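Long-range contact in Cg3027-pa (Drosophila melanogaster, PDB 2VHH), which probably hydrolyses N-carbamoyl-beta-alanine to beta-alanine, ammonium and carbon dioxide, the beta-ureidopropionase reaction of pyrimidine breakdown: residues Phe53-Tyr58 and Asp336-Val341. Residues are numbered along the deposited sequence; the frame is centred on the assembly and turned at random.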
ATOM      1  N   PHE C  53     -12.215  59.193   5.070  1.00 35.91           N
ATOM      2  CA  PHE C  53     -12.057  57.866   4.476  1.00 35.18           C
ATOM      3  C   PHE C  53     -13.242  57.504   3.582  1.00 35.02           C
ATOM      4  O   PHE C  53     -14.370  57.922   3.839  1.00 35.06           O
ATOM      5  CB  PHE C  53     -11.798  56.793   5.545  1.00 34.70           C
ATOM      6  CG  PHE C  53     -12.958  56.533   6.482  1.00 34.16           C
ATOM      7  CD1 PHE C  53     -13.106  57.268   7.659  1.00 33.59           C
ATOM      8  CD2 PHE C  53     -13.863  55.511   6.225  1.00 32.90           C
ATOM      9  CE1 PHE C  53     -14.159  57.002   8.545  1.00 32.56           C
ATOM     10  CE2 PHE C  53     -14.916  55.253   7.100  1.00 32.71           C
ATOM     11  CZ  PHE C  53     -15.061  55.997   8.262  1.00 32.58           C
ATOM     12  N   ASP C  54     -12.969  56.736   2.530  1.00 34.81           N
ATOM     13  CA  ASP C  54     -13.999  56.207   1.631  1.00 34.66           C
ATOM     14  C   ASP C  54     -14.947  55.239   2.332  1.00 34.33           C
ATOM     15  O   ASP C  54     -14.537  54.482   3.217  1.00 34.39           O
ATOM     16  CB  ASP C  54     -13.342  55.450   0.477  1.00 34.85           C
ATOM     17  CG  ASP C  54     -12.810  56.366  -0.610  1.00 36.29           C
ATOM     18  OD1 ASP C  54     -13.533  57.289  -1.038  1.00 37.89           O
ATOM     19  OD2 ASP C  54     -11.666  56.150  -1.063  1.00 38.40           O
ATOM     20  N   ILE C  55     -16.214  55.258   1.934  1.00 33.95           N
ATOM     21  CA  ILE C  55     -17.141  54.197   2.327  1.00 33.59           C
ATOM     22  C   ILE C  55     -17.969  53.773   1.113  1.00 33.72           C
ATOM     23  O   ILE C  55     -18.546  54.611   0.431  1.00 33.88           O
ATOM     24  CB  ILE C  55     -18.024  54.588   3.543  1.00 33.39           C
ATOM     25  CG1 ILE C  55     -18.656  53.335   4.165  1.00 33.00           C
ATOM     26  CG2 ILE C  55     -19.053  55.649   3.155  1.00 33.42           C
ATOM     27  CD1 ILE C  55     -19.622  53.581   5.299  1.00 32.95           C
ATOM     28  N   LYS C  56     -17.995  52.475   0.838  1.00 33.69           N
ATOM     29  CA  LYS C  56     -18.670  51.941  -0.344  1.00 33.97           C
ATOM     30  C   LYS C  56     -19.423  50.653  -0.038  1.00 33.57           C
ATOM     31  O   LYS C  56     -18.872  49.727   0.551  1.00 33.59           O
ATOM     32  CB  LYS C  56     -17.665  51.713  -1.480  1.00 33.92           C
ATOM     33  CG  LYS C  56     -17.466  52.934  -2.368  1.00 35.65           C
ATOM     34  CD  LYS C  56     -16.205  52.809  -3.210  1.00 38.43           C
ATOM     35  CE  LYS C  56     -15.809  54.144  -3.855  1.00 39.81           C
ATOM     36  NZ  LYS C  56     -14.385  54.113  -4.330  1.00 39.94           N
ATOM     37  N   GLY C  57     -20.686  50.602  -0.438  1.00 33.39           N
ATOM     38  CA  GLY C  57     -21.520  49.428  -0.210  1.00 33.14           C
ATOM     39  C   GLY C  57     -21.870  48.680  -1.482  1.00 33.03           C
ATOM     40  O   GLY C  57     -22.210  49.281  -2.494  1.00 32.86           O
ATOM     41  N   TYR C  58     -21.772  47.357  -1.430  1.00 33.19           N
ATOM     42  CA  TYR C  58     -22.185  46.501  -2.538  1.00 33.26           C
ATOM     43  C   TYR C  58     -22.985  45.321  -2.021  1.00 33.70           C
ATOM     44  O   TYR C  58     -22.921  44.973  -0.843  1.00 33.48           O
ATOM     45  CB  TYR C  58     -20.989  46.023  -3.347  1.00 32.88           C
ATOM     46  CG  TYR C  58     -20.184  47.150  -3.915  1.00 32.90           C
ATOM     47  CD1 TYR C  58     -18.971  47.520  -3.340  1.00 32.31           C
ATOM     48  CD2 TYR C  58     -20.640  47.868  -5.019  1.00 33.03           C
ATOM     49  CE1 TYR C  58     -18.219  48.563  -3.859  1.00 32.63           C
ATOM     50  CE2 TYR C  58     -19.902  48.921  -5.545  1.00 32.91           C
ATOM     51  CZ  TYR C  58     -18.691  49.264  -4.957  1.00 33.28           C
ATOM     52  OH  TYR C  58     -17.947  50.303  -5.483  1.00 33.57           O
ATOM     53  N   ASP C 336      -7.619  55.774   2.684  1.00 33.03           N
ATOM     54  CA  ASP C 336      -8.249  54.905   3.677  1.00 32.56           C
ATOM     55  C   ASP C 336      -9.688  54.614   3.261  1.00 31.95           C
ATOM     56  O   ASP C 336     -10.362  55.477   2.701  1.00 32.09           O
ATOM     57  CB  ASP C 336      -8.276  55.586   5.048  1.00 32.89           C
ATOM     58  CG  ASP C 336      -6.894  55.734   5.680  1.00 34.17           C
ATOM     59  OD1 ASP C 336      -5.866  55.411   5.039  1.00 35.58           O
ATOM     60  OD2 ASP C 336      -6.845  56.183   6.847  1.00 35.53           O
ATOM     61  N   GLY C 337     -10.172  53.414   3.547  1.00 31.17           N
ATOM     62  CA  GLY C 337     -11.539  53.064   3.193  1.00 30.17           C
ATOM     63  C   GLY C 337     -12.188  51.980   4.026  1.00 29.65           C
ATOM     64  O   GLY C 337     -11.517  51.179   4.678  1.00 29.83           O
ATOM     65  N   LEU C 338     -13.513  51.976   4.004  1.00 29.04           N
ATOM     66  CA  LEU C 338     -14.323  50.937   4.619  1.00 28.45           C
ATOM     67  C   LEU C 338     -15.194  50.352   3.524  1.00 28.26           C
ATOM     68  O   LEU C 338     -15.897  51.085   2.833  1.00 28.20           O
ATOM     69  CB  LEU C 338     -15.197  51.530   5.733  1.00 28.23           C
ATOM     70  CG  LEU C 338     -16.410  50.763   6.256  1.00 28.26           C
ATOM     71  CD1 LEU C 338     -16.004  49.505   6.998  1.00 28.56           C
ATOM     72  CD2 LEU C 338     -17.229  51.657   7.161  1.00 28.48           C
ATOM     73  N   LEU C 339     -15.138  49.036   3.353  1.00 28.07           N
ATOM     74  CA  LEU C 339     -15.933  48.370   2.333  1.00 27.85           C
ATOM     75  C   LEU C 339     -17.027  47.552   2.996  1.00 27.84           C
ATOM     76  O   LEU C 339     -16.748  46.551   3.646  1.00 27.91           O
ATOM     77  CB  LEU C 339     -15.037  47.490   1.451  1.00 27.97           C
ATOM     78  CG  LEU C 339     -15.657  46.660   0.312  1.00 27.92           C
ATOM     79  CD1 LEU C 339     -16.277  47.526  -0.784  1.00 26.91           C
ATOM     80  CD2 LEU C 339     -14.611  45.723  -0.276  1.00 27.30           C
ATOM     81  N   VAL C 340     -18.271  48.006   2.860  1.00 27.85           N
ATOM     82  CA  VAL C 340     -19.421  47.270   3.379  1.00 27.70           C
ATOM     83  C   VAL C 340     -20.046  46.476   2.242  1.00 27.85           C
ATOM     84  O   VAL C 340     -20.347  47.020   1.185  1.00 28.03           O
ATOM     85  CB  VAL C 340     -20.463  48.199   4.037  1.00 27.49           C
ATOM     86  CG1 VAL C 340     -21.641  47.405   4.531  1.00 27.10           C
ATOM     87  CG2 VAL C 340     -19.842  48.946   5.196  1.00 27.63           C
ATOM     88  N   VAL C 341     -20.211  45.180   2.454  1.00 27.95           N
ATOM     89  CA  VAL C 341     -20.852  44.324   1.465  1.00 28.07           C
ATOM     90  C   VAL C 341     -21.877  43.413   2.134  1.00 28.25           C
ATOM     91  O   VAL C 341     -21.577  42.712   3.092  1.00 28.29           O
ATOM     92  CB  VAL C 341     -19.819  43.536   0.600  1.00 27.75           C
ATOM     93  CG1 VAL C 341     -18.678  43.080   1.440  1.00 28.19           C
ATOM     94  CG2 VAL C 341     -20.459  42.345  -0.084  1.00 27.29           C
TER
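Five backbone hydrogen bonds join Phe53-Tyr58 to Asp336-Val341 in a parallel ladder, the two strand axes running 11° apart. Three of the donors are the N-H groups of Asp54, Lys56 and Tyr58, on strand 54-59, which bond to the carbonyls of Asp336, Leu338 and Val340. Between these, Asp54 O accepts the N-H of Leu338 (N to O 2.8 Å), the donor lying above the carbonyl plane, and Lys56 O that of Val340 (N to O 2.9 Å), in the carbonyl plane. The bond from Lys56 N to Leu338 O is the longest, at 3.2 Å, and nearly follows the C=O axis. CA-H...O contacts supplement the ladder, among them Gly57 CA to Val340 O.

Strand 54-59 forms one edge, within this chain, of a mixed sheet of the nitrilase-type (carbon-nitrogen hydrolase) fold. Strand 337-344 is the next one inward: its other edge bonds to strand 72-79, as in Leu339 with Ala77.

On the face of Ile55, Leu338 and Val340, Ile55 and Leu338 point the same way side by side. Ile55 CG1 and Leu338 CG are both anti to their backbone N (chi1 -163° and 162°), and with the Ile55 chain extended beyond CG1 its CD1 lies 3.6 Å from Leu338 CD2. Phe53 CE2 lies 4.0 Å from Leu338 CB, the ring oblique to it. Helices 42-50 and 90-110 cover this side. On the opposite face, Leu339 crosses Tyr58 at about a right angle, and its CD1 meets the ring edge in plane, 3.7 Å from Tyr58 CD1.

The Asp336 carboxylate turns to Lys100 (salt bridge) and Ser81 (hydrogen bond).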